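Local structure of D,D-dipeptidase/D,D-carboxypeptidase (Enterococcus faecalis, 4MUQ) at residues M3-E9 with D223-I229; Y14-L20 with Q236-I242; Y174-I179 with E212-Y216. The protein is a zinc-dependent D,D-peptidase of vancomycin resistance that cleaves D-Ala-D-Ala dipeptides and probably also trims the terminal D-Ala from peptidoglycan precursors. One frame throughout, in Å; residues are numbered along the deposited sequence.

Interaction 1: M3-E9 with D223-I229; sequences MKTIELE and DKTLIKI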
loop_
_atom_site.group_PDB
_atom_site.type_symbol
_atom_site.label_atom_id
_atom_site.label_comp_id
_atom_site.label_asym_id
_atom_site.label_seq_id
_atom_site.Cartn_x
_atom_site.Cartn_y
_atom_site.Cartn_z
ATOM N N MET A 3 20.489 -11.282 -20.033
ATOM C CA MET A 3 19.535 -10.252 -19.654
ATOM C C MET A 3 18.290 -10.442 -20.502
ATOM O O MET A 3 18.383 -10.869 -21.648
ATOM C CB MET A 3 20.128 -8.863 -19.899
ATOM C CG MET A 3 21.423 -8.585 -19.138
ATOM S SD MET A 3 21.177 -8.494 -17.352
ATOM C CE MET A 3 19.964 -7.179 -17.249
ATOM N N LYS A 4 17.121 -10.149 -19.943
ATOM C CA LYS A 4 15.893 -10.231 -20.726
ATOM C C LYS A 4 15.174 -8.889 -20.757
ATOM O O LYS A 4 15.268 -8.097 -19.820
ATOM C CB LYS A 4 14.972 -11.328 -20.190
ATOM C CG LYS A 4 14.432 -11.063 -18.800
ATOM C CD LYS A 4 13.735 -12.292 -18.231
ATOM C CE LYS A 4 12.504 -12.680 -19.038
ATOM N NZ LYS A 4 11.243 -12.369 -18.300
ATOM N N THR A 5 14.457 -8.645 -21.849
ATOM C CA THR A 5 13.777 -7.376 -22.049
ATOM C C THR A 5 12.299 -7.489 -21.716
ATOM O O THR A 5 11.620 -8.425 -22.146
ATOM C CB THR A 5 13.934 -6.890 -23.503
ATOM O OG1 THR A 5 15.324 -6.848 -23.834
ATOM C CG2 THR A 5 13.340 -5.501 -23.676
ATOM N N ILE A 6 11.816 -6.527 -20.941
ATOM C CA ILE A 6 10.403 -6.434 -20.611
ATOM C C ILE A 6 9.838 -5.209 -21.312
ATOM O O ILE A 6 10.359 -4.102 -21.173
ATOM C CB ILE A 6 10.199 -6.289 -19.096
ATOM C CG1 ILE A 6 10.973 -7.375 -18.339
ATOM C CG2 ILE A 6 8.711 -6.318 -18.737
ATOM C CD1 ILE A 6 10.465 -8.783 -18.576
ATOM N N GLU A 7 8.774 -5.422 -22.076
ATOM C CA GLU A 7 8.148 -4.365 -22.845
ATOM C C GLU A 7 6.791 -4.025 -22.238
ATOM O O GLU A 7 5.903 -4.876 -22.177
ATOM C CB GLU A 7 7.987 -4.847 -24.282
ATOM C CG GLU A 7 7.403 -3.855 -25.252
ATOM C CD GLU A 7 7.366 -4.420 -26.658
ATOM O OE1 GLU A 7 6.279 -4.857 -27.091
ATOM O OE2 GLU A 7 8.428 -4.444 -27.320
ATOM N N LEU A 8 6.629 -2.784 -21.788
ATOM C CA LEU A 8 5.405 -2.387 -21.095
ATOM C C LEU A 8 4.630 -1.292 -21.822
ATOM O O LEU A 8 5.214 -0.332 -22.321
ATOM C CB LEU A 8 5.720 -1.922 -19.673
ATOM C CG LEU A 8 6.451 -2.908 -18.765
ATOM C CD1 LEU A 8 7.952 -2.742 -18.879
ATOM C CD2 LEU A 8 6.022 -2.745 -17.337
ATOM N N GLU A 9 3.309 -1.433 -21.867
ATOM C CA GLU A 9 2.460 -0.377 -22.404
ATOM C C GLU A 9 2.319 0.714 -21.353
ATOM O O GLU A 9 2.418 0.429 -20.156
ATOM C CB GLU A 9 1.081 -0.922 -22.784
ATOM C CG GLU A 9 1.108 -2.031 -23.835
ATOM C CD GLU A 9 1.773 -1.607 -25.130
ATOM O OE1 GLU A 9 1.692 -0.412 -25.486
ATOM O OE2 GLU A 9 2.386 -2.472 -25.793
ATOM N N ASP A 223 4.585 5.383 -25.465
ATOM C CA ASP A 223 4.072 4.140 -26.027
ATOM C C ASP A 223 4.563 2.919 -25.247
ATOM O O ASP A 223 3.986 2.550 -24.222
ATOM C CB ASP A 223 4.482 4.032 -27.497
ATOM C CG ASP A 223 3.961 2.776 -28.157
ATOM O OD1 ASP A 223 2.916 2.256 -27.710
ATOM O OD2 ASP A 223 4.604 2.308 -29.121
ATOM N N LYS A 224 5.626 2.292 -25.745
ATOM C CA LYS A 224 6.217 1.134 -25.083
ATOM C C LYS A 224 7.470 1.523 -24.312
ATOM O O LYS A 224 8.349 2.210 -24.835
ATOM C CB LYS A 224 6.559 0.043 -26.101
ATOM C CG LYS A 224 5.380 -0.830 -26.503
ATOM C CD LYS A 224 5.671 -1.595 -27.781
ATOM C CE LYS A 224 4.465 -2.424 -28.201
ATOM N NZ LYS A 224 3.283 -1.577 -28.543
ATOM N N THR A 225 7.546 1.066 -23.070
ATOM C CA THR A 225 8.709 1.295 -22.230
ATOM C C THR A 225 9.506 0.000 -22.189
ATOM O O THR A 225 8.938 -1.076 -21.998
ATOM C CB THR A 225 8.282 1.711 -20.809
ATOM O OG1 THR A 225 7.558 2.946 -20.879
ATOM C CG2 THR A 225 9.489 1.899 -19.902
ATOM N N LEU A 226 10.814 0.098 -22.389
ATOM C CA LEU A 226 11.660 -1.086 -22.383
ATOM C C LEU A 226 12.510 -1.155 -21.122
ATOM O O LEU A 226 13.211 -0.204 -20.775
ATOM C CB LEU A 226 12.541 -1.110 -23.625
ATOM C CG LEU A 226 11.741 -1.060 -24.922
ATOM C CD1 LEU A 226 12.680 -0.879 -26.106
ATOM C CD2 LEU A 226 10.922 -2.322 -25.078
ATOM N N ILE A 227 12.433 -2.294 -20.444
ATOM C CA ILE A 227 13.163 -2.532 -19.205
ATOM C C ILE A 227 13.964 -3.813 -19.386
ATOM O O ILE A 227 13.467 -4.776 -19.974
ATOM C CB ILE A 227 12.193 -2.691 -18.017
ATOM C CG1 ILE A 227 11.444 -1.381 -17.765
ATOM C CG2 ILE A 227 12.933 -3.114 -16.757
ATOM C CD1 ILE A 227 10.452 -1.447 -16.617
ATOM N N LYS A 228 15.209 -3.831 -18.922
ATOM C CA LYS A 228 15.963 -5.079 -18.963
ATOM C C LYS A 228 16.226 -5.663 -17.572
ATOM O O LYS A 228 16.506 -4.943 -16.611
ATOM C CB LYS A 228 17.242 -4.957 -19.796
ATOM C CG LYS A 228 18.239 -3.942 -19.299
ATOM C CD LYS A 228 19.541 -4.102 -20.058
ATOM C CE LYS A 228 20.640 -3.281 -19.430
ATOM N NZ LYS A 228 20.838 -3.614 -17.992
ATOM N N ILE A 229 16.109 -6.985 -17.490
ATOM C CA ILE A 229 16.136 -7.714 -16.231
ATOM C C ILE A 229 17.058 -8.912 -16.400
ATOM O O ILE A 229 17.081 -9.525 -17.466
ATOM C CB ILE A 229 14.732 -8.255 -15.899
ATOM C CG1 ILE A 229 13.690 -7.132 -15.921
ATOM C CG2 ILE A 229 14.721 -8.969 -14.561
ATOM C CD1 ILE A 229 13.776 -6.180 -14.749
HETATM O O HOH W 1 1.044 2.072 -24.745
#
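I6 and I229 meet on one face of a two-stranded ribbon, I6 CG1 against I229 CG1 at 3.6 Å, although they are not direct partners across the strands. I6 lies opposite I227, and its CG1, beside its own backbone N (chi1 -51°), leans diagonally to I229. Two residues on, L8 likewise reaches diagonally past its partner T225, its CD1 methyl settling against CD1 of I227 at 3.6 Å. Beta-branched isoleucines suit such places, being broad close to the backbone. The CG methylene of K4, 4.0 Å from CB of I229, extends the apolar row, and the chain goes on past it toward Y235 and E231. The scaffold is an antiparallel beta ladder, residues 3-9 against 224-230, in which K4-I229, I6-I227 and L8-T225 are the hydrogen-bonded pairs; the I6 N to I227 O bond measures 2.6 Å and is almost straight at 179°. This shared face packs on strands 213-219, 234-239 and 244-250, where I229 reaches V247 and I227 reaches V218. The other face is largely polar. There E7 is extended and crosses the K224 chain, E7 OE1 3.2 Å from K224 CE, while its CG touches CD2 of L226. K224 lies alongside E9 and gives a salt bridge from K224 NZ to E9 OE2 at 3.0 Å, weak as a hydrogen bond. A water donates both to E9 OE1 and to D223 O, joining the ends of the two segments. At the far end, the M3 chain, bent at chi2 and chi3, curls its CE methyl to within 3.5 Å of the carbonyl C of I229.

Interaction 2: Y14-L20 with Q236-I242; sequences YCGNLLL and QISGNNI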
loop_
_atom_site.group_PDB
_atom_site.type_symbol
_atom_site.label_atom_id
_atom_site.label_comp_id
_atom_site.label_asym_id
_atom_site.label_seq_id
_atom_site.Cartn_x
_atom_site.Cartn_y
_atom_site.Cartn_z
ATOM N N TYR A 14 -0.424 2.221 -14.242
ATOM C CA TYR A 14 -1.577 2.350 -13.368
ATOM C C TYR A 14 -1.900 1.037 -12.661
ATOM O O TYR A 14 -2.963 0.910 -12.029
ATOM C CB TYR A 14 -2.771 2.897 -14.159
ATOM C CG TYR A 14 -2.480 4.219 -14.843
ATOM C CD1 TYR A 14 -2.171 5.357 -14.099
ATOM C CD2 TYR A 14 -2.500 4.329 -16.232
ATOM C CE1 TYR A 14 -1.892 6.562 -14.716
ATOM C CE2 TYR A 14 -2.227 5.529 -16.854
ATOM C CZ TYR A 14 -1.933 6.643 -16.097
ATOM O OH TYR A 14 -1.656 7.837 -16.728
ATOM N N CYS A 15 -0.964 0.087 -12.715
ATOM C CA CYS A 15 -1.068 -1.189 -12.002
ATOM C C CYS A 15 0.144 -1.442 -11.107
ATOM O O CYS A 15 1.244 -1.008 -11.430
ATOM C CB CYS A 15 -1.178 -2.346 -13.000
ATOM S SG CYS A 15 -2.555 -2.230 -14.167
ATOM N N GLY A 16 -0.048 -2.149 -9.991
ATOM C CA GLY A 16 1.078 -2.605 -9.184
ATOM C C GLY A 16 1.033 -2.271 -7.698
ATOM O O GLY A 16 0.176 -1.495 -7.244
ATOM N N ASN A 17 1.978 -2.838 -6.949
ATOM C CA ASN A 17 2.023 -2.660 -5.493
ATOM C C ASN A 17 2.355 -1.247 -5.041
ATOM O O ASN A 17 2.089 -0.882 -3.892
ATOM C CB ASN A 17 3.067 -3.571 -4.840
ATOM C CG ASN A 17 2.688 -5.033 -4.860
ATOM O OD1 ASN A 17 1.527 -5.390 -5.046
ATOM N ND2 ASN A 17 3.677 -5.892 -4.625
ATOM N N LEU A 18 2.978 -0.465 -5.923
ATOM C CA LEU A 18 3.482 0.851 -5.534
ATOM C C LEU A 18 2.682 2.030 -6.080
ATOM O O LEU A 18 3.173 3.161 -6.102
ATOM C CB LEU A 18 4.962 0.988 -5.900
ATOM C CG LEU A 18 5.902 0.178 -5.007
ATOM C CD1 LEU A 18 7.263 -0.004 -5.653
ATOM C CD2 LEU A 18 6.051 0.904 -3.675
ATOM N N LEU A 19 1.437 1.792 -6.488
ATOM C CA LEU A 19 0.609 2.893 -6.954
ATOM C C LEU A 19 0.463 3.962 -5.892
ATOM O O LEU A 19 0.073 3.673 -4.752
ATOM C CB LEU A 19 -0.800 2.406 -7.307
ATOM C CG LEU A 19 -0.880 1.368 -8.418
ATOM C CD1 LEU A 19 -2.320 0.921 -8.581
ATOM C CD2 LEU A 19 -0.316 1.915 -9.743
ATOM N N LEU A 20 0.714 5.210 -6.266
ATOM C CA LEU A 20 0.359 6.323 -5.401
ATOM C C LEU A 20 -1.047 6.800 -5.753
ATOM O O LEU A 20 -1.266 7.366 -6.831
ATOM C CB LEU A 20 1.358 7.466 -5.563
ATOM C CG LEU A 20 1.048 8.711 -4.725
ATOM C CD1 LEU A 20 1.003 8.378 -3.234
ATOM C CD2 LEU A 20 2.074 9.782 -4.976
ATOM N N GLN A 236 10.362 -7.796 -9.432
ATOM C CA GLN A 236 9.020 -7.233 -9.450
ATOM C C GLN A 236 9.056 -5.916 -10.195
ATOM O O GLN A 236 10.069 -5.209 -10.174
ATOM C CB GLN A 236 8.534 -6.940 -8.035
ATOM C CG GLN A 236 8.332 -8.149 -7.153
ATOM C CD GLN A 236 8.341 -7.770 -5.686
ATOM O OE1 GLN A 236 9.384 -7.409 -5.137
ATOM N NE2 GLN A 236 7.179 -7.833 -5.046
ATOM N N ILE A 237 7.952 -5.594 -10.857
ATOM C CA ILE A 237 7.772 -4.290 -11.473
ATOM C C ILE A 237 6.411 -3.738 -11.078
ATOM O O ILE A 237 5.411 -4.462 -11.087
ATOM C CB ILE A 237 7.857 -4.369 -13.015
ATOM C CG1 ILE A 237 9.195 -4.972 -13.444
ATOM C CG2 ILE A 237 7.666 -2.979 -13.630
ATOM C CD1 ILE A 237 9.329 -5.190 -14.939
ATOM N N SER A 238 6.372 -2.463 -10.714
ATOM C CA SER A 238 5.098 -1.803 -10.439
ATOM C C SER A 238 5.060 -0.457 -11.139
ATOM O O SER A 238 6.087 0.206 -11.269
ATOM C CB SER A 238 4.931 -1.563 -8.935
ATOM O OG SER A 238 3.719 -0.860 -8.679
ATOM N N GLY A 239 3.881 -0.034 -11.567
ATOM C CA GLY A 239 3.687 1.366 -11.892
ATOM C C GLY A 239 3.658 2.201 -10.616
ATOM O O GLY A 239 3.404 1.677 -9.506
ATOM N N ASN A 240 3.875 3.507 -10.751
ATOM C CA ASN A 240 3.719 4.393 -9.599
ATOM C C ASN A 240 2.420 5.201 -9.628
ATOM O O ASN A 240 2.173 6.034 -8.747
ATOM C CB ASN A 240 4.933 5.300 -9.391
ATOM C CG ASN A 240 5.133 6.314 -10.512
ATOM O OD1 ASN A 240 4.310 6.453 -11.430
ATOM N ND2 ASN A 240 6.248 7.038 -10.441
ATOM N N ASN A 241 1.608 4.937 -10.651
ATOM C CA ASN A 241 0.299 5.569 -10.859
ATOM C C ASN A 241 0.379 6.972 -11.445
ATOM O O ASN A 241 -0.633 7.667 -11.561
ATOM C CB ASN A 241 -0.555 5.592 -9.573
ATOM C CG ASN A 241 -2.036 5.603 -9.868
ATOM O OD1 ASN A 241 -2.501 4.950 -10.808
ATOM N ND2 ASN A 241 -2.801 6.350 -9.063
ATOM N N ILE A 242 1.583 7.380 -11.840
ATOM C CA ILE A 242 1.788 8.757 -12.272
ATOM C C ILE A 242 2.546 8.861 -13.593
ATOM O O ILE A 242 2.047 9.416 -14.573
ATOM C CB ILE A 242 2.573 9.569 -11.212
ATOM C CG1 ILE A 242 1.944 9.432 -9.826
ATOM C CG2 ILE A 242 2.672 11.037 -11.625
ATOM C CD1 ILE A 242 2.766 10.106 -8.732
HETATM O O HOH W 2 -4.560 3.265 -11.180
HETATM O O HOH W 3 -0.487 10.161 -14.932
HETATM O O HOH W 4 3.974 -4.747 -8.084
#
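S238 OG receives the backbone N-H of L18 at 2.9 Å and donates its own proton to G239 O at 2.7 Å, so this buried hydroxyl is engaged both ways. Its placement comes from chi1 of 177°, which sets OG on the far side from the S238 nitrogen and in the bend of the type I turn G16-L19. A small hydroxyl suits the spot, because G16, with phi 128° and psi 172° and no side chain, lets its backbone pass close: G16 C lies 3.2 Å from S238 OG. Beside it, G239 N bonds to C15 O. Beyond the turn, L20 N gives its hydrogen to N240 O at 3.0 Å, and N241 ND2 reaches L20 O at 2.9 Å; each donor lies above the plane of the carbonyl it meets, and L20 O stays in the amide plane of N241. At the other end of this amide, N241 OD1 sits at the edge of the Y14 ring, 3.3 Å from Y14 CD1, with ring and amide planes nearly perpendicular. A water also donates to OD1 and to Y14 O. In the second shell, N240 OD1 accepts from I242 N in an Asx turn that shapes the strand exit. R170 bonds to N17 O and L19 O, holding the turn from outside. L18 packs on V246 of strand 244-250, and L20 touches I242 through CD2, so the loop lies on edge strand 234-239 with its L20 end against helix 187-194.

Interaction 3: Y174-I179 with E212-Y216; sequences YPHSKI and EIEIY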
loop_
_atom_site.group_PDB
_atom_site.type_symbol
_atom_site.label_atom_id
_atom_site.label_comp_id
_atom_site.label_asym_id
_atom_site.label_seq_id
_atom_site.Cartn_x
_atom_site.Cartn_y
_atom_site.Cartn_z
ATOM N N TYR A 174 7.789 -5.556 0.571
ATOM C CA TYR A 174 9.153 -5.470 1.072
ATOM C C TYR A 174 10.085 -5.385 -0.139
ATOM O O TYR A 174 9.849 -6.048 -1.147
ATOM C CB TYR A 174 9.446 -6.731 1.880
ATOM C CG TYR A 174 10.760 -6.739 2.616
ATOM C CD1 TYR A 174 10.872 -6.166 3.884
ATOM C CD2 TYR A 174 11.883 -7.333 2.062
ATOM C CE1 TYR A 174 12.072 -6.175 4.566
ATOM C CE2 TYR A 174 13.094 -7.349 2.743
ATOM C CZ TYR A 174 13.175 -6.768 3.992
ATOM O OH TYR A 174 14.372 -6.781 4.675
ATOM N N PRO A 175 11.174 -4.597 -0.048
ATOM C CA PRO A 175 11.678 -3.835 1.102
ATOM C C PRO A 175 11.213 -2.382 1.118
ATOM O O PRO A 175 11.667 -1.610 1.976
ATOM C CB PRO A 175 13.191 -3.876 0.881
ATOM C CG PRO A 175 13.316 -3.803 -0.618
ATOM C CD PRO A 175 12.133 -4.582 -1.171
ATOM N N HIS A 176 10.331 -2.003 0.199
ATOM C CA HIS A 176 9.870 -0.624 0.128
ATOM C C HIS A 176 9.341 -0.125 1.458
ATOM O O HIS A 176 9.653 0.989 1.867
ATOM C CB HIS A 176 8.816 -0.478 -0.970
ATOM C CG HIS A 176 9.256 -1.087 -2.258
ATOM N ND1 HIS A 176 10.177 -0.485 -3.095
ATOM C CD2 HIS A 176 8.973 -2.289 -2.807
ATOM C CE1 HIS A 176 10.414 -1.282 -4.121
ATOM N NE2 HIS A 176 9.700 -2.385 -3.967
ATOM N N SER A 177 8.549 -0.951 2.139
ATOM C CA SER A 177 7.989 -0.557 3.429
ATOM C C SER A 177 9.067 -0.285 4.471
ATOM O O SER A 177 8.914 0.601 5.324
ATOM C CB SER A 177 7.020 -1.628 3.935
ATOM O OG SER A 177 7.653 -2.883 3.996
ATOM N N LYS A 178 10.156 -1.041 4.399
ATOM C CA LYS A 178 11.257 -0.890 5.342
ATOM C C LYS A 178 12.051 0.372 5.040
ATOM O O LYS A 178 12.445 1.099 5.958
ATOM C CB LYS A 178 12.171 -2.115 5.307
ATOM C CG LYS A 178 13.185 -2.160 6.429
ATOM C CD LYS A 178 12.484 -2.294 7.771
ATOM C CE LYS A 178 13.504 -2.486 8.886
ATOM N NZ LYS A 178 12.837 -2.723 10.196
ATOM N N ILE A 179 12.283 0.633 3.754
ATOM C CA ILE A 179 13.002 1.835 3.353
ATOM C C ILE A 179 12.181 3.054 3.779
ATOM O O ILE A 179 12.736 4.026 4.279
ATOM C CB ILE A 179 13.241 1.845 1.838
ATOM C CG1 ILE A 179 14.116 0.661 1.446
ATOM C CG2 ILE A 179 13.895 3.149 1.395
ATOM C CD1 ILE A 179 14.122 0.382 -0.037
ATOM N N GLU A 212 21.044 -9.206 -1.432
ATOM C CA GLU A 212 20.883 -7.787 -1.698
ATOM C C GLU A 212 19.692 -7.565 -2.610
ATOM O O GLU A 212 19.364 -8.416 -3.439
ATOM C CB GLU A 212 22.142 -7.229 -2.361
ATOM C CG GLU A 212 23.363 -7.243 -1.466
ATOM C CD GLU A 212 24.644 -7.021 -2.239
ATOM O OE1 GLU A 212 24.784 -7.604 -3.336
ATOM O OE2 GLU A 212 25.512 -6.268 -1.748
ATOM N N ILE A 213 19.049 -6.415 -2.454
ATOM C CA ILE A 213 17.951 -6.033 -3.323
ATOM C C ILE A 213 18.269 -4.677 -3.934
ATOM O O ILE A 213 18.680 -3.756 -3.228
ATOM C CB ILE A 213 16.626 -5.939 -2.541
ATOM C CG1 ILE A 213 16.328 -7.276 -1.849
ATOM C CG2 ILE A 213 15.485 -5.492 -3.454
ATOM C CD1 ILE A 213 15.185 -7.200 -0.846
ATOM N N GLU A 214 18.102 -4.564 -5.245
ATOM C CA GLU A 214 18.273 -3.284 -5.921
ATOM C C GLU A 214 16.936 -2.768 -6.409
ATOM O O GLU A 214 16.074 -3.547 -6.832
ATOM C CB GLU A 214 19.238 -3.405 -7.095
ATOM C CG GLU A 214 20.680 -3.607 -6.680
ATOM C CD GLU A 214 21.633 -3.507 -7.849
ATOM O OE1 GLU A 214 21.622 -4.420 -8.699
ATOM O OE2 GLU A 214 22.387 -2.512 -7.918
ATOM N N ILE A 215 16.758 -1.454 -6.333
ATOM C CA ILE A 215 15.514 -0.808 -6.736
ATOM C C ILE A 215 15.843 0.390 -7.617
ATOM O O ILE A 215 16.787 1.141 -7.334
ATOM C CB ILE A 215 14.745 -0.311 -5.514
ATOM C CG1 ILE A 215 14.461 -1.469 -4.565
ATOM C CG2 ILE A 215 13.423 0.320 -5.925
ATOM C CD1 ILE A 215 13.921 -1.029 -3.238
ATOM N N TYR A 216 15.086 0.564 -8.696
ATOM C CA TYR A 216 15.286 1.727 -9.552
ATOM C C TYR A 216 14.010 2.148 -10.265
ATOM O O TYR A 216 13.064 1.366 -10.408
ATOM C CB TYR A 216 16.451 1.527 -10.542
ATOM C CG TYR A 216 16.297 0.390 -11.530
ATOM C CD1 TYR A 216 15.873 0.630 -12.835
ATOM C CD2 TYR A 216 16.597 -0.917 -11.168
ATOM C CE1 TYR A 216 15.748 -0.402 -13.744
ATOM C CE2 TYR A 216 16.475 -1.956 -12.071
ATOM C CZ TYR A 216 16.048 -1.690 -13.359
ATOM O OH TYR A 216 15.924 -2.719 -14.265
#
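A cis peptide bond precedes P175, which occupies the N-cap position of helix 176-183, and this first turn faces strand 213-219 at a distance of 8.0 Å from P175 CA to I213 CA, with no hydrogen bond between the two segments. The gap is filled by side chains alone. I213 and I215, two residues apart in the extended strand, both project toward the helix, while E214 between them points away and pairs with R251. The proline ring points its CG at both isoleucine methyls, P175 CG lying 3.9 Å from I213 CD1 and equally far from I215 CD1; a compact, rigid ring without an N-H is well suited to a hydrophobic helix start. I215 does most of the work. Its CG1 is placed beside the backbone N (chi1 -58°) and the chain runs on extended (chi2 170°), so CD1 is carried forward into a nest formed by P175, H176 and I179. There I215 CD1 meets I179 CD1 at 3.5 Å and H176 CE1 at 3.6 Å, while I215 CG2 lies at the edge of the imidazole, in its plane. H176 offers carbon to the isoleucine yet keeps both nitrogens occupied: ND1 is bonded to the hydroxyl of Y190 and NE2 to that of T248, which fixes the rotation of the buried ring. Y174 is more peripheral, touching I213 CD1 with Y174 CE2 at 4.2 Å; one face of its ring rests on CB of P175, and F205 meets it nearly at right angles. Alternate strand residues thus present two branched aliphatics to the N-terminal turn of a helix, the helix-on-sheet packing of an alpha+beta protein, here joining helix 176-183 to the four-stranded antiparallel sheet of strands 203-205, 213-219, 244-250 and 234-239.

All three contacts gather round the sheet of strands 203-205, 213-219, 244-250 and 234-239. Interaction 1 adds a separate two-stranded ribbon to it, bonded by backbone within itself, with one apolar and one solvent-facing, charged side; interaction 2 brings a loop onto the edge strand through polar bonds; interaction 3, the most buried, is purely apolar across its segments. They touch one another: I6 and L8 of interaction 1 pack on I237 of interaction 2, Y216 of segment 212-216 meets I227 and I229, and L18 lies against H176. Interaction 3 is nested in the chain loops that interactions 1 and 2 close.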